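Long-range contacts in uncharacterized protein PH0987 (PDB 2PHC), which is functionally uncharacterised but, as a carboxyltransferase subdomain C and D family protein, probably acts as an ATP-binding hydrolase: residues Ile100-Gln105 / Gly178-Gly183; Ala135-Met140 / Lys166-Tyr171; Ile144-Leu149 / Val161-Lys166. All blocks are in the same frame, centred on the assembly; numbering follows the deposited sequence.

Interaction 1: residues Ile100-Gln105 / Gly178-Gly183; sequences IEFVAQ and GWRIIG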
ATOM      1  N   ILE A 100      14.342   8.270  12.431  1.00 20.00           N
ATOM      2  CA  ILE A 100      13.784   8.869  11.231  1.00 20.00           C
ATOM      3  C   ILE A 100      14.686   9.893  10.613  1.00 20.00           C
ATOM      4  O   ILE A 100      14.687  10.093   9.447  1.00 33.00           O
ATOM      5  CB  ILE A 100      12.369   9.418  11.431  1.00 20.00           C
ATOM      6  CG1 ILE A 100      11.664   9.623  10.103  1.00 20.00           C
ATOM      7  CG2 ILE A 100      12.370  10.701  12.223  1.00 20.00           C
ATOM      8  CD1 ILE A 100      10.259   9.950  10.237  1.00 20.00           C
ATOM      9  N   GLU A 101      15.480  10.534  11.427  1.00 31.54           N
ATOM     10  CA  GLU A 101      16.382  11.542  10.917  1.00 30.58           C
ATOM     11  C   GLU A 101      17.468  10.911  10.129  1.00 28.56           C
ATOM     12  O   GLU A 101      17.875  11.455   9.102  1.00 30.70           O
ATOM     13  CB  GLU A 101      16.910  12.483  12.068  1.00 33.88           C
ATOM     14  CG  GLU A 101      15.769  13.309  12.815  1.00 38.19           C
ATOM     15  CD  GLU A 101      15.231  12.585  14.122  1.00 50.55           C
ATOM     16  OE1 GLU A 101      15.475  11.353  14.366  1.00 49.16           O
ATOM     17  OE2 GLU A 101      14.545  13.270  14.918  1.00 54.67           O
ATOM     18  N   PHE A 102      17.977   9.762  10.574  1.00 26.84           N
ATOM     19  CA  PHE A 102      19.033   9.059   9.803  1.00 25.02           C
ATOM     20  C   PHE A 102      18.455   8.496   8.491  1.00 25.74           C
ATOM     21  O   PHE A 102      19.163   8.378   7.436  1.00 26.49           O
ATOM     22  CB  PHE A 102      19.621   7.943  10.671  1.00 24.77           C
ATOM     23  CG  PHE A 102      20.555   7.022   9.929  1.00 27.61           C
ATOM     24  CD1 PHE A 102      21.954   7.116  10.095  1.00 19.92           C
ATOM     25  CD2 PHE A 102      20.047   6.024   9.065  1.00 21.13           C
ATOM     26  CE1 PHE A 102      22.786   6.289   9.406  1.00 21.56           C
ATOM     27  CE2 PHE A 102      20.917   5.239   8.332  1.00 18.27           C
ATOM     28  CZ  PHE A 102      22.271   5.327   8.517  1.00 21.69           C
ATOM     29  N   VAL A 103      17.180   8.097   8.529  1.00 26.56           N
ATOM     30  CA  VAL A 103      16.526   7.517   7.303  1.00 25.04           C
ATOM     31  C   VAL A 103      16.468   8.574   6.218  1.00 24.96           C
ATOM     32  O   VAL A 103      16.848   8.312   5.113  1.00 24.31           O
ATOM     33  CB  VAL A 103      15.074   7.000   7.518  1.00 23.08           C
ATOM     34  CG1 VAL A 103      14.443   6.661   6.124  1.00 22.09           C
ATOM     35  CG2 VAL A 103      15.069   5.808   8.461  1.00 20.84           C
ATOM     36  N   ALA A 104      15.966   9.751   6.611  1.00 27.71           N
ATOM     37  CA  ALA A 104      15.944  10.977   5.810  1.00 28.79           C
ATOM     38  C   ALA A 104      17.323  11.259   5.280  1.00 29.44           C
ATOM     39  O   ALA A 104      17.612  11.236   4.101  1.00 31.11           O
ATOM     40  CB  ALA A 104      15.500  12.086   6.733  1.00 29.51           C
ATOM     41  N   GLN A 105      18.242  11.431   6.181  1.00 31.56           N
ATOM     42  CA  GLN A 105      19.568  11.865   5.793  1.00 31.49           C
ATOM     43  C   GLN A 105      20.258  10.874   4.943  1.00 30.56           C
ATOM     44  O   GLN A 105      20.902  11.279   3.982  1.00 32.70           O
ATOM     45  CB  GLN A 105      20.345  12.193   7.087  1.00 32.87           C
ATOM     46  CG  GLN A 105      21.866  12.300   6.927  1.00 38.65           C
ATOM     47  CD  GLN A 105      22.445  13.348   7.858  1.00 43.11           C
ATOM     48  OE1 GLN A 105      21.966  13.500   9.031  1.00 40.36           O
ATOM     49  NE2 GLN A 105      23.468  14.121   7.335  1.00 40.30           N
ATOM     50  N   GLY A 178      16.969  -4.700  15.085  1.00 24.50           N
ATOM     51  CA  GLY A 178      17.781  -3.632  14.631  1.00 25.84           C
ATOM     52  C   GLY A 178      17.265  -2.832  13.451  1.00 24.83           C
ATOM     53  O   GLY A 178      18.118  -2.314  12.783  1.00 22.67           O
ATOM     54  N   TRP A 179      15.920  -2.760  13.249  1.00 23.33           N
ATOM     55  CA  TRP A 179      15.250  -2.072  12.116  1.00 25.01           C
ATOM     56  C   TRP A 179      15.279  -0.579  12.440  1.00 25.64           C
ATOM     57  O   TRP A 179      15.297  -0.241  13.608  1.00 26.44           O
ATOM     58  CB  TRP A 179      13.748  -2.525  11.940  1.00 23.40           C
ATOM     59  CG  TRP A 179      13.596  -3.877  11.195  1.00 26.29           C
ATOM     60  CD1 TRP A 179      14.404  -4.974  11.360  1.00 25.69           C
ATOM     61  CD2 TRP A 179      12.635  -4.262  10.161  1.00 27.75           C
ATOM     62  NE1 TRP A 179      14.049  -5.998  10.511  1.00 25.92           N
ATOM     63  CE2 TRP A 179      12.956  -5.604   9.771  1.00 28.59           C
ATOM     64  CE3 TRP A 179      11.559  -3.629   9.537  1.00 29.17           C
ATOM     65  CZ2 TRP A 179      12.235  -6.306   8.781  1.00 23.18           C
ATOM     66  CZ3 TRP A 179      10.834  -4.357   8.496  1.00 26.43           C
ATOM     67  CH2 TRP A 179      11.189  -5.676   8.163  1.00 25.32           C
ATOM     68  N   ARG A 180      15.285   0.302  11.430  1.00 25.51           N
ATOM     69  CA  ARG A 180      15.266   1.753  11.673  1.00 25.34           C
ATOM     70  C   ARG A 180      13.900   2.128  12.046  1.00 25.32           C
ATOM     71  O   ARG A 180      13.023   2.070  11.197  1.00 26.04           O
ATOM     72  CB  ARG A 180      15.738   2.585  10.449  1.00 24.10           C
ATOM     73  CG  ARG A 180      17.182   2.318  10.091  1.00 24.54           C
ATOM     74  CD  ARG A 180      18.298   2.764  11.122  1.00 20.05           C
ATOM     75  NE  ARG A 180      19.617   2.303  10.600  1.00 24.80           N
ATOM     76  CZ  ARG A 180      20.805   2.769  11.028  1.00 27.32           C
ATOM     77  NH1 ARG A 180      20.873   3.726  11.982  1.00 21.37           N
ATOM     78  NH2 ARG A 180      21.904   2.322  10.479  1.00 21.63           N
ATOM     79  N   ILE A 181      13.705   2.532  13.296  1.00 25.31           N
ATOM     80  CA  ILE A 181      12.371   2.882  13.793  1.00 26.57           C
ATOM     81  C   ILE A 181      11.968   4.342  13.547  1.00 27.58           C
ATOM     82  O   ILE A 181      12.641   5.250  14.054  1.00 30.18           O
ATOM     83  CB  ILE A 181      12.217   2.550  15.259  1.00 24.31           C
ATOM     84  CG1 ILE A 181      12.739   1.117  15.580  1.00 26.86           C
ATOM     85  CG2 ILE A 181      10.826   2.819  15.691  1.00 26.83           C
ATOM     86  CD1 ILE A 181      12.003  -0.116  14.775  1.00 21.30           C
ATOM     87  N   ILE A 182      10.847   4.546  12.827  1.00 26.17           N
ATOM     88  CA  ILE A 182      10.385   5.852  12.274  1.00 24.30           C
ATOM     89  C   ILE A 182       9.045   6.322  12.883  1.00 24.27           C
ATOM     90  O   ILE A 182       8.599   7.420  12.647  1.00 24.74           O
ATOM     91  CB  ILE A 182      10.345   5.842  10.682  1.00 24.44           C
ATOM     92  CG1 ILE A 182       9.215   4.933  10.095  1.00 22.96           C
ATOM     93  CG2 ILE A 182      11.717   5.442  10.072  1.00 21.72           C
ATOM     94  CD1 ILE A 182       8.929   5.235   8.559  1.00 14.58           C
ATOM     95  N   GLY A 183       8.421   5.526  13.731  1.00 23.39           N
ATOM     96  CA  GLY A 183       7.069   5.858  14.114  1.00 23.34           C
ATOM     97  C   GLY A 183       6.584   4.776  15.020  1.00 24.66           C
ATOM     98  O   GLY A 183       7.249   3.735  15.104  1.00 25.37           O
TER
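Helix 100-107 packs against strand 180-184 of the mixed sheet in the cyclophilin-like domain through F102, V103 and I100 on the helix and R180 and I182 on the strand. Helix segment 100-105 and strand segment 180-183 run crosswise, 105° between their N-to-C directions, and no hydrogen bond joins the segments. The polar end of the contact is a cation-pi stack. The guanidinium of R180 lies flat on one face of the F102 ring, the two planes only 6° apart. R180 CZ stands 3.9 Å from the centroid of the F102 ring, while R180 NH1 lies over the ring centre, 3.7 Å above its plane. On the other group, F102 CE2 sits over the middle of the guanidinium. The F102 ring is carried by a CG anti to the backbone N (chi1 171°), and the R180 chain bends at chi2 before reaching it. R180 NE is also hydrogen-bonded to P147 O, which probably limits the turning of the guanidinium stacked on F102. An alanine in place of F102 would probably leave the R180 guanidinium without its aromatic cover on that face and open a gap between helix and strand. Nearer I100 the side chains meet through apolar atoms. I100 and I182 cross at about a right angle, I100 CG1 coming 4.0 Å from I182 CB. V114 of helix 111-119 also touches I100, and H118 of that helix touches I182, so helix 111-119 also borders this end of the contact. D99, just before the helix, accepts a hydrogen bond from I181 N. V103 CG2 bridges the two halves, lying 3.8 Å from R180 CB and 3.7 Å from I182 CG2.

Interaction 2: residues Ala135-Met140 / Lys166-Tyr171; sequences AYLGGM and KQTGWY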
ATOM      1  N   ALA A 135       4.667  -7.877  11.769  1.00 23.89           N
ATOM      2  CA  ALA A 135       4.037  -7.855  10.457  1.00 20.87           C
ATOM      3  C   ALA A 135       4.986  -7.361   9.390  1.00 21.47           C
ATOM      4  O   ALA A 135       5.637  -6.335   9.527  1.00 19.80           O
ATOM      5  CB  ALA A 135       2.852  -6.993  10.485  1.00 23.06           C
ATOM      6  N   TYR A 136       5.028  -8.091   8.291  1.00 20.67           N
ATOM      7  CA  TYR A 136       6.042  -7.899   7.300  1.00 21.49           C
ATOM      8  C   TYR A 136       5.254  -7.464   6.142  1.00 21.65           C
ATOM      9  O   TYR A 136       4.221  -8.087   5.859  1.00 23.06           O
ATOM     10  CB  TYR A 136       6.677  -9.213   6.940  1.00 20.67           C
ATOM     11  CG  TYR A 136       7.561  -9.813   7.977  1.00 24.53           C
ATOM     12  CD1 TYR A 136       8.978  -9.699   7.879  1.00 25.93           C
ATOM     13  CD2 TYR A 136       7.025 -10.620   8.952  1.00 27.62           C
ATOM     14  CE1 TYR A 136       9.794 -10.324   8.780  1.00 28.61           C
ATOM     15  CE2 TYR A 136       7.825 -11.257   9.830  1.00 31.92           C
ATOM     16  CZ  TYR A 136       9.228 -11.085   9.750  1.00 33.70           C
ATOM     17  OH  TYR A 136      10.027 -11.741  10.679  1.00 41.94           O
ATOM     18  N   LEU A 137       5.722  -6.427   5.459  1.00 21.60           N
ATOM     19  CA  LEU A 137       4.886  -5.698   4.457  1.00 22.22           C
ATOM     20  C   LEU A 137       5.690  -5.554   3.194  1.00 22.88           C
ATOM     21  O   LEU A 137       6.907  -5.738   3.238  1.00 25.41           O
ATOM     22  CB  LEU A 137       4.408  -4.300   4.876  1.00 20.16           C
ATOM     23  CG  LEU A 137       3.663  -4.103   6.156  1.00 21.74           C
ATOM     24  CD1 LEU A 137       3.457  -2.605   6.307  1.00 27.60           C
ATOM     25  CD2 LEU A 137       2.355  -4.912   6.410  1.00 25.81           C
ATOM     26  N   GLY A 138       4.991  -5.385   2.053  1.00 22.09           N
ATOM     27  CA  GLY A 138       5.585  -5.331   0.781  1.00 18.29           C
ATOM     28  C   GLY A 138       5.039  -4.059   0.226  1.00 18.08           C
ATOM     29  O   GLY A 138       3.985  -3.607   0.603  1.00 18.32           O
ATOM     30  N   GLY A 139       5.773  -3.453  -0.685  1.00 19.61           N
ATOM     31  CA  GLY A 139       5.182  -2.306  -1.371  1.00 21.43           C
ATOM     32  C   GLY A 139       5.890  -0.977  -1.059  1.00 22.27           C
ATOM     33  O   GLY A 139       5.561  -0.015  -1.624  1.00 22.87           O
ATOM     34  N   MET A 140       6.888  -0.956  -0.171  1.00 21.49           N
ATOM     35  CA  MET A 140       7.557   0.289   0.233  1.00 21.21           C
ATOM     36  C   MET A 140       8.211   1.001  -0.924  1.00 21.77           C
ATOM     37  O   MET A 140       9.045   0.408  -1.654  1.00 22.30           O
ATOM     38  CB  MET A 140       8.691   0.007   1.309  1.00 18.14           C
ATOM     39  CG  MET A 140       9.144   1.342   2.095  1.00 15.75           C
ATOM     40  SD  MET A 140      10.308   1.086   3.361  1.00  5.74           S
ATOM     41  CE  MET A 140      11.615   0.710   2.481  1.00  5.34           C
ATOM     42  N   LYS A 166      14.606  -2.577   1.725  1.00 21.81           N
ATOM     43  CA  LYS A 166      13.402  -2.218   1.047  1.00 24.57           C
ATOM     44  C   LYS A 166      12.106  -2.631   1.741  1.00 21.32           C
ATOM     45  O   LYS A 166      11.098  -2.544   1.135  1.00 21.11           O
ATOM     46  CB  LYS A 166      13.456  -2.725  -0.418  1.00 25.03           C
ATOM     47  CG  LYS A 166      14.739  -2.216  -1.115  1.00 30.56           C
ATOM     48  CD  LYS A 166      15.113  -3.116  -2.365  1.00 37.53           C
ATOM     49  CE  LYS A 166      16.374  -2.575  -3.053  1.00 42.18           C
ATOM     50  NZ  LYS A 166      16.609  -3.249  -4.383  1.00 44.60           N
ATOM     51  N   GLN A 167      12.162  -3.067   2.993  1.00 21.78           N
ATOM     52  CA  GLN A 167      10.988  -3.576   3.765  1.00 22.26           C
ATOM     53  C   GLN A 167      10.622  -2.681   4.866  1.00 20.35           C
ATOM     54  O   GLN A 167      11.493  -2.119   5.594  1.00 22.09           O
ATOM     55  CB  GLN A 167      11.330  -4.862   4.547  1.00 23.23           C
ATOM     56  CG  GLN A 167      11.960  -5.966   3.859  1.00 30.06           C
ATOM     57  CD  GLN A 167      10.884  -6.974   3.464  1.00 38.25           C
ATOM     58  OE1 GLN A 167      10.105  -7.471   4.304  1.00 38.35           O
ATOM     59  NE2 GLN A 167      10.816  -7.243   2.200  1.00 40.30           N
ATOM     60  N   THR A 168       9.358  -2.628   5.097  1.00 18.37           N
ATOM     61  CA  THR A 168       8.836  -1.986   6.258  1.00 19.78           C
ATOM     62  C   THR A 168       7.903  -2.972   6.979  1.00 19.25           C
ATOM     63  O   THR A 168       7.553  -4.018   6.489  1.00 19.64           O
ATOM     64  CB  THR A 168       8.198  -0.570   5.951  1.00 20.74           C
ATOM     65  OG1 THR A 168       7.901   0.098   7.182  1.00 20.94           O
ATOM     66  CG2 THR A 168       6.944  -0.652   5.064  1.00 21.55           C
ATOM     67  N   GLY A 169       7.576  -2.685   8.207  1.00 20.52           N
ATOM     68  CA  GLY A 169       6.743  -3.582   8.944  1.00 21.42           C
ATOM     69  C   GLY A 169       6.710  -2.997  10.316  1.00 21.55           C
ATOM     70  O   GLY A 169       7.188  -1.889  10.508  1.00 22.06           O
ATOM     71  N   TRP A 170       6.160  -3.723  11.267  1.00 20.71           N
ATOM     72  CA  TRP A 170       6.199  -3.253  12.642  1.00 21.37           C
ATOM     73  C   TRP A 170       6.364  -4.410  13.664  1.00 21.53           C
ATOM     74  O   TRP A 170       5.934  -5.547  13.410  1.00 19.77           O
ATOM     75  CB  TRP A 170       4.977  -2.417  12.974  1.00 20.91           C
ATOM     76  CG  TRP A 170       3.639  -3.178  13.067  1.00 22.31           C
ATOM     77  CD1 TRP A 170       3.116  -3.782  14.153  1.00 27.48           C
ATOM     78  CD2 TRP A 170       2.635  -3.318  12.016  1.00 23.38           C
ATOM     79  NE1 TRP A 170       1.866  -4.292  13.879  1.00 23.65           N
ATOM     80  CE2 TRP A 170       1.572  -4.067  12.559  1.00 20.60           C
ATOM     81  CE3 TRP A 170       2.560  -2.890  10.667  1.00 17.06           C
ATOM     82  CZ2 TRP A 170       0.398  -4.377  11.816  1.00 23.35           C
ATOM     83  CZ3 TRP A 170       1.385  -3.248   9.907  1.00 22.14           C
ATOM     84  CH2 TRP A 170       0.334  -3.935  10.489  1.00 18.77           C
ATOM     85  N   TYR A 171       7.044  -4.078  14.768  1.00 20.76           N
ATOM     86  CA  TYR A 171       7.053  -4.841  16.008  1.00 23.43           C
ATOM     87  C   TYR A 171       5.712  -4.789  16.707  1.00 25.74           C
ATOM     88  O   TYR A 171       5.258  -3.686  17.081  1.00 27.53           O
ATOM     89  CB  TYR A 171       8.118  -4.277  16.895  1.00 23.25           C
ATOM     90  CG  TYR A 171       9.467  -4.348  16.237  1.00 22.04           C
ATOM     91  CD1 TYR A 171      10.294  -5.376  16.512  1.00 24.22           C
ATOM     92  CD2 TYR A 171       9.890  -3.379  15.360  1.00 22.89           C
ATOM     93  CE1 TYR A 171      11.532  -5.472  15.940  1.00 28.73           C
ATOM     94  CE2 TYR A 171      11.169  -3.428  14.785  1.00 26.97           C
ATOM     95  CZ  TYR A 171      11.958  -4.487  15.057  1.00 27.90           C
ATOM     96  OH  TYR A 171      13.174  -4.638  14.483  1.00 23.58           O
TER
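A135 and W170 exchange two backbone hydrogen bonds, with A135 N 3.1 Å from W170 O and W170 N 3.2 Å from A135 O, which makes them an antiparallel hydrogen-bonded pair. Beyond the non-hydrogen-bonded pair Y136-G169 the pairing weakens: L137 N to T168 O is a weak bond, with 131° at the hydrogen. Glycine at 169 suits this spot, since its CA already lies 3.0 Å from A135 O and a CB would collide with that oxygen. T168 OG1 is gripped by two hydrogen bonds, with G162 O and H118 NE2. Aromatic contacts follow on the face of the sheet that carries A135 and W170. The methyl of A135 makes a CH-pi contact over the indole, its CB 3.7 Å from the centroid of the W170 six-membered ring and almost on the ring normal. W170 CG lies between the backbone N and the carbonyl carbon (chi1 70°), and chi2 then turns the six-membered ring to face the methyl of A135. NE1 of W170 is hydrogen-bonded to T189 OG1, which helps to fix the ring's rotation. At Y136 there is just a loose approach of Q167 OE1 to the ring edge. Strands 134-138 and 167-171 are adjacent members of the mixed sheet of the cyclophilin-like domain, with strands 123-129 and 160-164 on their outer sides. Apolar packing completes the pair. L137 CD2 meets W170 CZ3 obliquely at 4.0 Å, and F208 of strand 205-211 touches both side chains. Past the strand end at G138 and the loop residue G139, M140 comes back over strand 167-171. Its SD lies 3.7 Å from T168 CB. A bend at chi3 (70°) directs M140 CE to the backbone, 3.5 Å from K166 C.

Interaction 3: residues Ile144-Leu149 / Val161-Lys166; sequences IATPRL and VGIAGK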
ATOM      1  N   ILE A 144      13.084   5.520   0.379  1.00 28.53           N
ATOM      2  CA  ILE A 144      13.319   5.433   1.834  1.00 25.40           C
ATOM      3  C   ILE A 144      14.025   4.160   2.345  1.00 24.16           C
ATOM      4  O   ILE A 144      14.159   3.971   3.538  1.00 21.45           O
ATOM      5  CB  ILE A 144      12.084   5.801   2.631  1.00 25.45           C
ATOM      6  CG1 ILE A 144      10.916   4.877   2.314  1.00 24.04           C
ATOM      7  CG2 ILE A 144      11.710   7.249   2.360  1.00 22.53           C
ATOM      8  CD1 ILE A 144       9.885   4.968   3.390  1.00 18.55           C
ATOM      9  N   ALA A 145      14.546   3.358   1.410  1.00 24.82           N
ATOM     10  CA  ALA A 145      15.329   2.154   1.705  1.00 26.27           C
ATOM     11  C   ALA A 145      16.502   2.476   2.677  1.00 26.62           C
ATOM     12  O   ALA A 145      17.224   3.450   2.436  1.00 29.32           O
ATOM     13  CB  ALA A 145      15.856   1.547   0.383  1.00 24.32           C
ATOM     14  N   THR A 146      16.698   1.706   3.753  1.00 26.59           N
ATOM     15  CA  THR A 146      17.743   2.022   4.756  1.00 26.41           C
ATOM     16  C   THR A 146      18.160   0.785   5.466  1.00 27.33           C
ATOM     17  O   THR A 146      17.298   0.102   6.105  1.00 27.28           O
ATOM     18  CB  THR A 146      17.277   3.059   5.853  1.00 25.33           C
ATOM     19  OG1 THR A 146      16.675   4.184   5.223  1.00 28.32           O
ATOM     20  CG2 THR A 146      18.481   3.563   6.696  1.00 28.19           C
ATOM     21  N   PRO A 147      19.492   0.498   5.463  1.00 28.70           N
ATOM     22  CA  PRO A 147      19.994  -0.723   6.147  1.00 28.04           C
ATOM     23  C   PRO A 147      19.747  -0.664   7.636  1.00 26.06           C
ATOM     24  O   PRO A 147      19.467   0.392   8.105  1.00 27.54           O
ATOM     25  CB  PRO A 147      21.494  -0.773   5.808  1.00 28.51           C
ATOM     26  CG  PRO A 147      21.870   0.689   5.592  1.00 32.61           C
ATOM     27  CD  PRO A 147      20.595   1.282   4.862  1.00 28.91           C
ATOM     28  N   ARG A 148      19.718  -1.816   8.321  1.00 26.07           N
ATOM     29  CA  ARG A 148      19.491  -1.991   9.774  1.00 27.63           C
ATOM     30  C   ARG A 148      20.601  -1.345  10.674  1.00 28.82           C
ATOM     31  O   ARG A 148      21.701  -1.028  10.190  1.00 26.17           O
ATOM     32  CB  ARG A 148      19.530  -3.516  10.086  1.00 27.30           C
ATOM     33  CG  ARG A 148      18.276  -4.297   9.658  1.00 23.30           C
ATOM     34  CD  ARG A 148      18.726  -5.752   9.402  1.00 29.99           C
ATOM     35  NE  ARG A 148      17.664  -6.654   8.863  1.00 33.27           N
ATOM     36  CZ  ARG A 148      17.320  -6.789   7.575  1.00 28.56           C
ATOM     37  NH1 ARG A 148      17.901  -6.130   6.599  1.00 31.78           N
ATOM     38  NH2 ARG A 148      16.413  -7.641   7.256  1.00 29.55           N
ATOM     39  N   LEU A 149      20.337  -1.242  11.967  1.00 29.61           N
ATOM     40  CA  LEU A 149      21.350  -0.784  12.890  1.00 31.41           C
ATOM     41  C   LEU A 149      22.477  -1.803  12.874  1.00 34.25           C
ATOM     42  O   LEU A 149      22.272  -2.994  12.545  1.00 33.61           O
ATOM     43  CB  LEU A 149      20.799  -0.566  14.284  1.00 31.86           C
ATOM     44  CG  LEU A 149      19.767   0.561  14.569  1.00 31.07           C
ATOM     45  CD1 LEU A 149      19.311   0.328  15.920  1.00 30.49           C
ATOM     46  CD2 LEU A 149      20.373   1.850  14.571  1.00 34.84           C
ATOM     47  N   VAL A 161       7.329   0.924  14.024  1.00 23.07           N
ATOM     48  CA  VAL A 161       7.269   0.834  12.590  1.00 22.27           C
ATOM     49  C   VAL A 161       8.727   1.009  12.157  1.00 23.15           C
ATOM     50  O   VAL A 161       9.353   2.015  12.438  1.00 23.07           O
ATOM     51  CB  VAL A 161       6.353   1.948  12.014  1.00 23.96           C
ATOM     52  CG1 VAL A 161       6.496   2.097  10.472  1.00 21.40           C
ATOM     53  CG2 VAL A 161       4.800   1.759  12.475  1.00 22.81           C
ATOM     54  N   GLY A 162       9.309   0.014  11.518  1.00 20.51           N
ATOM     55  CA  GLY A 162      10.625   0.254  11.042  1.00 20.28           C
ATOM     56  C   GLY A 162      10.850  -0.034   9.614  1.00 19.97           C
ATOM     57  O   GLY A 162       9.959  -0.534   8.975  1.00 20.74           O
ATOM     58  N   ILE A 163      12.078   0.240   9.146  1.00 20.13           N
ATOM     59  CA  ILE A 163      12.549  -0.042   7.776  1.00 19.26           C
ATOM     60  C   ILE A 163      13.806  -0.890   7.923  1.00 21.27           C
ATOM     61  O   ILE A 163      14.618  -0.693   8.879  1.00 21.99           O
ATOM     62  CB  ILE A 163      12.894   1.290   7.050  1.00 18.93           C
ATOM     63  CG1 ILE A 163      11.634   2.173   6.857  1.00 17.97           C
ATOM     64  CG2 ILE A 163      13.729   1.102   5.762  1.00 19.91           C
ATOM     65  CD1 ILE A 163      11.966   3.531   6.260  1.00 21.37           C
ATOM     66  N   ALA A 164      14.009  -1.789   6.973  1.00 20.21           N
ATOM     67  CA  ALA A 164      15.139  -2.607   6.945  1.00 23.13           C
ATOM     68  C   ALA A 164      15.276  -3.016   5.494  1.00 24.47           C
ATOM     69  O   ALA A 164      14.499  -3.804   4.987  1.00 26.36           O
ATOM     70  CB  ALA A 164      14.997  -3.830   7.902  1.00 23.69           C
ATOM     71  N   GLY A 165      16.311  -2.508   4.843  1.00 25.07           N
ATOM     72  CA  GLY A 165      16.346  -2.395   3.355  1.00 23.54           C
ATOM     73  C   GLY A 165      15.092  -1.805   2.702  1.00 23.67           C
ATOM     74  O   GLY A 165      14.531  -0.751   3.106  1.00 20.35           O
ATOM     75  N   LYS A 166      14.606  -2.577   1.725  1.00 21.81           N
ATOM     76  CA  LYS A 166      13.402  -2.218   1.047  1.00 24.57           C
ATOM     77  C   LYS A 166      12.106  -2.631   1.741  1.00 21.32           C
ATOM     78  O   LYS A 166      11.098  -2.544   1.135  1.00 21.11           O
ATOM     79  CB  LYS A 166      13.456  -2.725  -0.418  1.00 25.03           C
ATOM     80  CG  LYS A 166      14.739  -2.216  -1.115  1.00 30.56           C
ATOM     81  CD  LYS A 166      15.113  -3.116  -2.365  1.00 37.53           C
ATOM     82  CE  LYS A 166      16.374  -2.575  -3.053  1.00 42.18           C
ATOM     83  NZ  LYS A 166      16.609  -3.249  -4.383  1.00 44.60           N
TER
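I163 meets I144 and T146, projecting from strand 160-164 toward the loop that passes over it. Its two branches divide the work. I163 CD1 approaches I144 O and packs against I144 CD1 at 3.8 Å, the two side chains crossing at about a right angle. I163 CG2, anti to the backbone N (chi1 -64° for CG1), lies 3.6 Å from T146 N. V103 of helix 100-107 and M140 also touch I163, so it is enclosed from several directions. Next along the strand, A164 presents its methyl to R148. The A164 CB is 3.7 Å from R148 CG and also lies over the centre of one face of the guanidinium, 3.8 Å above its plane. The R148 chain runs extended from CG to NE, then turns at chi4 (85°), bringing its flat end over the alanine methyl. G165 forms the single antiparallel bridge with T146, joining loop 144-149 to the end of the strand. Both bonds are weak: G165 N to T146 O is 3.1 Å and T146 N to G165 O is 3.3 Å. The same G165 O takes a CA-H...O contact from A145 CA, also at 3.3 Å. N107 ND2 donates a hydrogen bond to A145 O. K166 adds little, its CG 4.2 Å from A145 CB. G165, with a phi of 47°, and K166 have the backbone angles of a type II' beta turn, characteristic of a tight two-residue beta hairpin, here between strands 160-164 and 167-171 of the cyclophilin-like domain.

How the interactions relate
Interaction 3 is nested along the chain within interaction 2, and interaction 2 within interaction 1. All three involve the mixed sheet of the cyclophilin-like domain, in which strands 180-184, 160-164, 167-171 and 134-138 are successive neighbours. The centres of interactions 1 and 3 are about 7 Å apart, those of 2 and 3 about 9 Å, and those of 1 and 2 about 13 Å. Interactions 2 and 3 share K166, in the turn between strands 160-164 and 167-171. The probable hydrogen bond between R180 N and I163 O links interactions 1 and 3, and that between G169 O and G162 N links 2 and 3. Helix 100-107 and loop 144-149 are thus tied to one continuous sheet.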